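Local coordinates for choline binding protein A (Lactobacillus salivarius str. Ren, PDB 5GT1) that carries a zinc-binding peptidase family M23 domain and choline-binding repeats, and probably acts at the bacterial cell surface, perhaps on cell-wall peptides, at residues V80-V93 / Y104-V116. Numbering follows the deposited sequence.
Sequences VTQIGYIAGLENYV and YQEAFSNKGNISV. With EDO (1,2-ethanediol), chain D.
With its CG turned beside the backbone N (chi1 -60°), Asn-91 reaches the loop after strand 101-108, and Val-93, CG1 opposite its own N (chi1 -179°), spreads two methyls over Ile-114 and Val-116. Asn-91 ND2 gives Phe-108 O a straight hydrogen bond of 3.0 Å, the acceptor lying in the amide plane while the donor stands above the carbonyl plane. The Lys-111 side chain crosses that of Asn-91 at about a right angle, its CG 3.3 Å from Asn-91 OD1. With an alanine in place of Asn-91, Phe-108 O would probably lose its amide donor and a gap would be likely to open beside the Lys-111 methylenes. A water donates to Asn-91 O and Phe-108 O and accepts from Phe-108 N, bridging the backbones where the strands diverge. Nearer the hairpin turn, Val-93 and Tyr-104 form an antiparallel hydrogen-bonded pair, Tyr-104 N to Val-93 O at 2.8 Å. This is the hairpin of strands 92-96 and 101-108 in the antiparallel sheet of the M23 peptidase domain. On the face of the sheet that carries the Val-93 side chain, its CG2 meets Ile-114 CG2 at 3.6 Å; Val-93 CG1 and Val-80 CG2 both touch Val-116 CG2. Ile-114 CG1 and Ala-107 CB sit on opposite faces of the Phe-108 ring. At the other end Leu-89 O accepts from Glu-106 N at 2.9 Å, and the Leu-89 side chain crosses that of Gln-105, CG 3.5 Å from Gln-105 OE1. Gln-105 NE2 in turn bonds Glu-106 OE2 almost straight (173°), from the anti side; the Glu-106 side chain comes within about 4 Å, nearest atoms, of the zinc ion held by His-57, Asp-61 and His-137.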
loop_
_atom_site.group_PDB
_atom_site.type_symbol
_atom_site.label_atom_id
_atom_site.label_comp_id
_atom_site.label_asym_id
_atom_site.label_seq_id
_atom_site.Cartn_x
_atom_site.Cartn_y
_atom_site.Cartn_z
ATOM N N VAL A 80 -7.740 -9.630 6.274
ATOM C CA VAL A 80 -8.371 -8.339 6.063
ATOM C C VAL A 80 -9.062 -7.926 7.374
ATOM O O VAL A 80 -9.941 -8.639 7.868
ATOM C CB VAL A 80 -9.363 -8.382 4.884
ATOM C CG1 VAL A 80 -10.049 -7.032 4.689
ATOM C CG2 VAL A 80 -8.662 -8.837 3.602
ATOM N N THR A 81 -8.653 -6.790 7.934
ATOM C CA THR A 81 -9.199 -6.332 9.212
ATOM C C THR A 81 -10.209 -5.213 9.039
ATOM O O THR A 81 -11.106 -5.034 9.868
ATOM C CB THR A 81 -8.092 -5.866 10.188
ATOM O OG1 THR A 81 -7.268 -4.882 9.562
ATOM C CG2 THR A 81 -7.225 -7.028 10.609
ATOM N N GLN A 82 -10.071 -4.457 7.959
ATOM C CA GLN A 82 -10.860 -3.255 7.805
ATOM C C GLN A 82 -10.998 -2.859 6.347
ATOM O O GLN A 82 -10.036 -2.934 5.568
ATOM C CB GLN A 82 -10.214 -2.125 8.614
ATOM C CG GLN A 82 -11.077 -0.891 8.806
ATOM C CD GLN A 82 -10.394 0.141 9.686
ATOM O OE1 GLN A 82 -9.988 -0.155 10.813
ATOM N NE2 GLN A 82 -10.253 1.351 9.172
ATOM N N ILE A 83 -12.209 -2.465 5.974
ATOM C CA ILE A 83 -12.459 -1.830 4.689
ATOM C C ILE A 83 -13.252 -0.582 5.034
ATOM O O ILE A 83 -14.321 -0.680 5.671
ATOM C CB ILE A 83 -13.257 -2.753 3.731
ATOM C CG1 ILE A 83 -12.471 -4.060 3.456
ATOM C CG2 ILE A 83 -13.612 -2.026 2.441
ATOM C CD1 ILE A 83 -13.228 -5.091 2.642
ATOM N N GLY A 84 -12.740 0.580 4.623
ATOM C CA GLY A 84 -13.422 1.834 4.925
ATOM C C GLY A 84 -13.226 2.934 3.918
ATOM O O GLY A 84 -12.627 2.737 2.854
ATOM N N TYR A 85 -13.753 4.100 4.261
ATOM C CA TYR A 85 -13.607 5.293 3.446
ATOM C C TYR A 85 -13.178 6.463 4.329
ATOM O O TYR A 85 -13.876 6.798 5.293
ATOM C CB TYR A 85 -14.927 5.659 2.734
ATOM C CG TYR A 85 -14.786 6.941 1.950
ATOM C CD1 TYR A 85 -14.307 6.921 0.649
ATOM C CD2 TYR A 85 -15.070 8.188 2.536
ATOM C CE1 TYR A 85 -14.132 8.088 -0.065
ATOM C CE2 TYR A 85 -14.884 9.365 1.832
ATOM C CZ TYR A 85 -14.421 9.311 0.535
ATOM O OH TYR A 85 -14.239 10.472 -0.188
ATOM N N ILE A 86 -12.045 7.081 4.002
ATOM C CA ILE A 86 -11.641 8.334 4.622
ATOM C C ILE A 86 -11.131 9.190 3.477
ATOM O O ILE A 86 -10.170 8.792 2.802
ATOM C CB ILE A 86 -10.513 8.130 5.660
ATOM C CG1 ILE A 86 -11.026 7.341 6.874
ATOM C CG2 ILE A 86 -9.917 9.473 6.085
ATOM C CD1 ILE A 86 -9.919 6.760 7.736
ATOM N N ALA A 87 -11.759 10.346 3.234
ATOM C CA ALA A 87 -11.347 11.192 2.106
ATOM C C ALA A 87 -9.841 11.468 2.198
ATOM O O ALA A 87 -9.338 11.788 3.275
ATOM C CB ALA A 87 -12.139 12.492 2.059
ATOM N N GLY A 88 -9.134 11.323 1.078
ATOM C CA GLY A 88 -7.665 11.324 1.081
ATOM C C GLY A 88 -7.110 9.923 0.845
ATOM O O GLY A 88 -6.347 9.707 -0.090
ATOM N N LEU A 89 -7.483 8.972 1.699
ATOM C CA LEU A 89 -7.238 7.552 1.433
ATOM C C LEU A 89 -8.279 7.043 0.442
ATOM O O LEU A 89 -8.087 6.000 -0.219
ATOM C CB LEU A 89 -7.350 6.741 2.723
ATOM C CG LEU A 89 -6.270 6.899 3.803
ATOM C CD1 LEU A 89 -6.451 8.182 4.592
ATOM C CD2 LEU A 89 -6.314 5.694 4.738
ATOM N N GLU A 90 -9.383 7.788 0.339
ATOM C CA GLU A 90 -10.589 7.322 -0.365
ATOM C C GLU A 90 -10.984 5.930 0.168
ATOM O O GLU A 90 -10.914 5.704 1.378
ATOM C CB GLU A 90 -10.383 7.367 -1.890
ATOM C CG GLU A 90 -9.975 8.742 -2.419
ATOM C CD GLU A 90 -10.900 9.871 -1.962
ATOM O OE1 GLU A 90 -12.113 9.774 -2.219
ATOM O OE2 GLU A 90 -10.421 10.859 -1.348
ATOM N N ASN A 91 -11.380 4.998 -0.701
ATOM C CA ASN A 91 -11.694 3.636 -0.246
ATOM C C ASN A 91 -10.398 2.847 0.004
ATOM O O ASN A 91 -9.515 2.803 -0.870
ATOM C CB ASN A 91 -12.584 2.909 -1.266
ATOM C CG ASN A 91 -13.905 3.626 -1.494
ATOM O OD1 ASN A 91 -14.774 3.611 -0.634
ATOM N ND2 ASN A 91 -14.041 4.279 -2.641
ATOM N N TYR A 92 -10.277 2.249 1.187
ATOM C CA TYR A 92 -9.045 1.529 1.530
ATOM C C TYR A 92 -9.294 0.149 2.133
ATOM O O TYR A 92 -10.351 -0.110 2.710
ATOM C CB TYR A 92 -8.161 2.376 2.453
ATOM C CG TYR A 92 -8.808 2.637 3.796
ATOM C CD1 TYR A 92 -8.573 1.784 4.877
ATOM C CD2 TYR A 92 -9.665 3.713 3.974
ATOM C CE1 TYR A 92 -9.173 2.000 6.110
ATOM C CE2 TYR A 92 -10.271 3.949 5.209
ATOM C CZ TYR A 92 -10.027 3.084 6.268
ATOM O OH TYR A 92 -10.621 3.293 7.492
ATOM N N VAL A 93 -8.300 -0.727 2.013
ATOM C CA VAL A 93 -8.342 -2.055 2.605
ATOM C C VAL A 93 -7.130 -2.192 3.506
ATOM O O VAL A 93 -6.020 -1.837 3.100
ATOM C CB VAL A 93 -8.254 -3.139 1.518
ATOM C CG1 VAL A 93 -8.322 -4.533 2.127
ATOM C CG2 VAL A 93 -9.352 -2.934 0.495
ATOM N N TYR A 104 -3.950 -0.615 1.583
ATOM C CA TYR A 104 -4.095 -0.408 0.143
ATOM C C TYR A 104 -5.147 0.674 -0.033
ATOM O O TYR A 104 -6.314 0.474 0.314
ATOM C CB TYR A 104 -4.566 -1.692 -0.572
ATOM C CG TYR A 104 -3.658 -2.884 -0.378
ATOM C CD1 TYR A 104 -2.755 -3.269 -1.380
ATOM C CD2 TYR A 104 -3.694 -3.631 0.805
ATOM C CE1 TYR A 104 -1.909 -4.368 -1.201
ATOM C CE2 TYR A 104 -2.846 -4.719 0.991
ATOM C CZ TYR A 104 -1.953 -5.071 -0.018
ATOM O OH TYR A 104 -1.121 -6.163 0.164
ATOM N N GLN A 105 -4.757 1.821 -0.567
ATOM C CA GLN A 105 -5.690 2.947 -0.615
ATOM C C GLN A 105 -5.636 3.648 -1.976
ATOM O O GLN A 105 -4.734 3.381 -2.786
ATOM C CB GLN A 105 -5.368 3.933 0.515
ATOM C CG GLN A 105 -4.061 4.685 0.294
ATOM C CD GLN A 105 -3.648 5.521 1.481
ATOM O OE1 GLN A 105 -3.530 5.011 2.594
ATOM N NE2 GLN A 105 -3.406 6.820 1.244
ATOM N N GLU A 106 -6.623 4.521 -2.209
ATOM C CA GLU A 106 -6.722 5.394 -3.388
ATOM C C GLU A 106 -6.924 4.740 -4.758
ATOM O O GLU A 106 -7.259 5.424 -5.735
ATOM C CB GLU A 106 -5.571 6.396 -3.404
ATOM C CG GLU A 106 -5.626 7.325 -2.194
ATOM C CD GLU A 106 -4.453 8.251 -2.168
ATOM O OE1 GLU A 106 -4.462 9.238 -2.957
ATOM O OE2 GLU A 106 -3.521 7.985 -1.381
ATOM N N ALA A 107 -6.755 3.424 -4.826
ATOM C CA ALA A 107 -6.878 2.690 -6.088
ATOM C C ALA A 107 -8.329 2.462 -6.522
ATOM O O ALA A 107 -8.584 2.154 -7.682
ATOM C CB ALA A 107 -6.187 1.336 -5.967
ATOM N N PHE A 108 -9.260 2.562 -5.578
ATOM C CA PHE A 108 -10.621 2.062 -5.791
ATOM C C PHE A 108 -11.632 3.221 -5.725
ATOM O O PHE A 108 -11.828 3.823 -4.664
ATOM C CB PHE A 108 -10.942 0.969 -4.762
ATOM C CG PHE A 108 -9.778 0.037 -4.478
ATOM C CD1 PHE A 108 -9.351 -0.881 -5.439
ATOM C CD2 PHE A 108 -9.095 0.091 -3.256
ATOM C CE1 PHE A 108 -8.271 -1.725 -5.188
ATOM C CE2 PHE A 108 -8.022 -0.767 -2.993
ATOM C CZ PHE A 108 -7.610 -1.671 -3.962
ATOM N N SER A 109 -12.236 3.554 -6.874
ATOM C CA SER A 109 -13.153 4.704 -6.951
ATOM C C SER A 109 -14.437 4.450 -6.155
ATOM O O SER A 109 -15.132 5.385 -5.797
ATOM C CB SER A 109 -13.485 5.071 -8.400
ATOM O OG SER A 109 -14.322 4.085 -8.992
ATOM N N ASN A 110 -14.730 3.184 -5.880
ATOM C CA ASN A 110 -15.840 2.803 -5.016
ATOM C C ASN A 110 -15.608 1.429 -4.423
ATOM O O ASN A 110 -14.794 0.653 -4.948
ATOM C CB ASN A 110 -17.164 2.833 -5.774
ATOM C CG ASN A 110 -17.260 1.740 -6.790
ATOM O OD1 ASN A 110 -17.936 0.738 -6.562
ATOM N ND2 ASN A 110 -16.557 1.905 -7.916
ATOM N N LYS A 111 -16.327 1.134 -3.341
ATOM C CA LYS A 111 -16.143 -0.102 -2.591
ATOM C C LYS A 111 -16.413 -1.345 -3.420
ATOM O O LYS A 111 -15.891 -2.412 -3.118
ATOM C CB LYS A 111 -16.994 -0.107 -1.304
ATOM C CG LYS A 111 -16.379 0.718 -0.181
ATOM C CD LYS A 111 -17.341 1.031 0.966
ATOM C CE LYS A 111 -16.906 2.319 1.663
ATOM N NZ LYS A 111 -17.199 2.380 3.123
ATOM N N GLY A 112 -17.236 -1.203 -4.455
ATOM C CA GLY A 112 -17.519 -2.302 -5.373
ATOM C C GLY A 112 -16.279 -2.761 -6.124
ATOM O O GLY A 112 -16.246 -3.881 -6.604
ATOM N N ASN A 113 -15.255 -1.909 -6.208
ATOM C CA ASN A 113 -13.973 -2.303 -6.820
ATOM C C ASN A 113 -13.088 -3.146 -5.907
ATOM O O ASN A 113 -12.043 -3.645 -6.337
ATOM C CB ASN A 113 -13.201 -1.090 -7.356
ATOM C CG ASN A 113 -13.591 -0.740 -8.773
ATOM O OD1 ASN A 113 -12.757 -0.725 -9.683
ATOM N ND2 ASN A 113 -14.862 -0.491 -8.978
ATOM N N ILE A 114 -13.511 -3.327 -4.660
ATOM C CA ILE A 114 -12.750 -4.148 -3.720
ATOM C C ILE A 114 -13.292 -5.578 -3.754
ATOM O O ILE A 114 -14.507 -5.787 -3.712
ATOM C CB ILE A 114 -12.753 -3.532 -2.301
ATOM C CG1 ILE A 114 -12.071 -2.145 -2.348
ATOM C CG2 ILE A 114 -12.082 -4.482 -1.313
ATOM C CD1 ILE A 114 -12.294 -1.235 -1.151
ATOM N N SER A 115 -12.386 -6.553 -3.846
ATOM C CA SER A 115 -12.744 -7.957 -4.045
ATOM C C SER A 115 -12.784 -8.762 -2.753
ATOM O O SER A 115 -13.375 -9.849 -2.722
ATOM C CB SER A 115 -11.746 -8.628 -4.983
ATOM O OG SER A 115 -11.746 -7.991 -6.240
ATOM N N VAL A 116 -12.129 -8.251 -1.711
ATOM C CA VAL A 116 -11.982 -8.984 -0.457
ATOM C C VAL A 116 -13.015 -8.479 0.561
ATOM O O VAL A 116 -13.593 -7.425 0.361
ATOM C CB VAL A 116 -10.534 -8.888 0.103
ATOM C CG1 VAL A 116 -9.545 -9.595 -0.830
ATOM C CG2 VAL A 116 -10.127 -7.433 0.305
HETATM C C1 EDO D . -15.563 -8.319 -6.997
HETATM O O1 EDO D . -14.337 -8.911 -7.443
HETATM C C2 EDO D . -15.362 -6.815 -6.904
HETATM O O2 EDO D . -14.485 -6.399 -7.964
HETATM O O HOH W 1 -16.072 3.742 5.767
HETATM O O HOH W 2 -13.411 7.789 -4.043
HETATM O O HOH W 3 -9.609 4.131 -3.282
#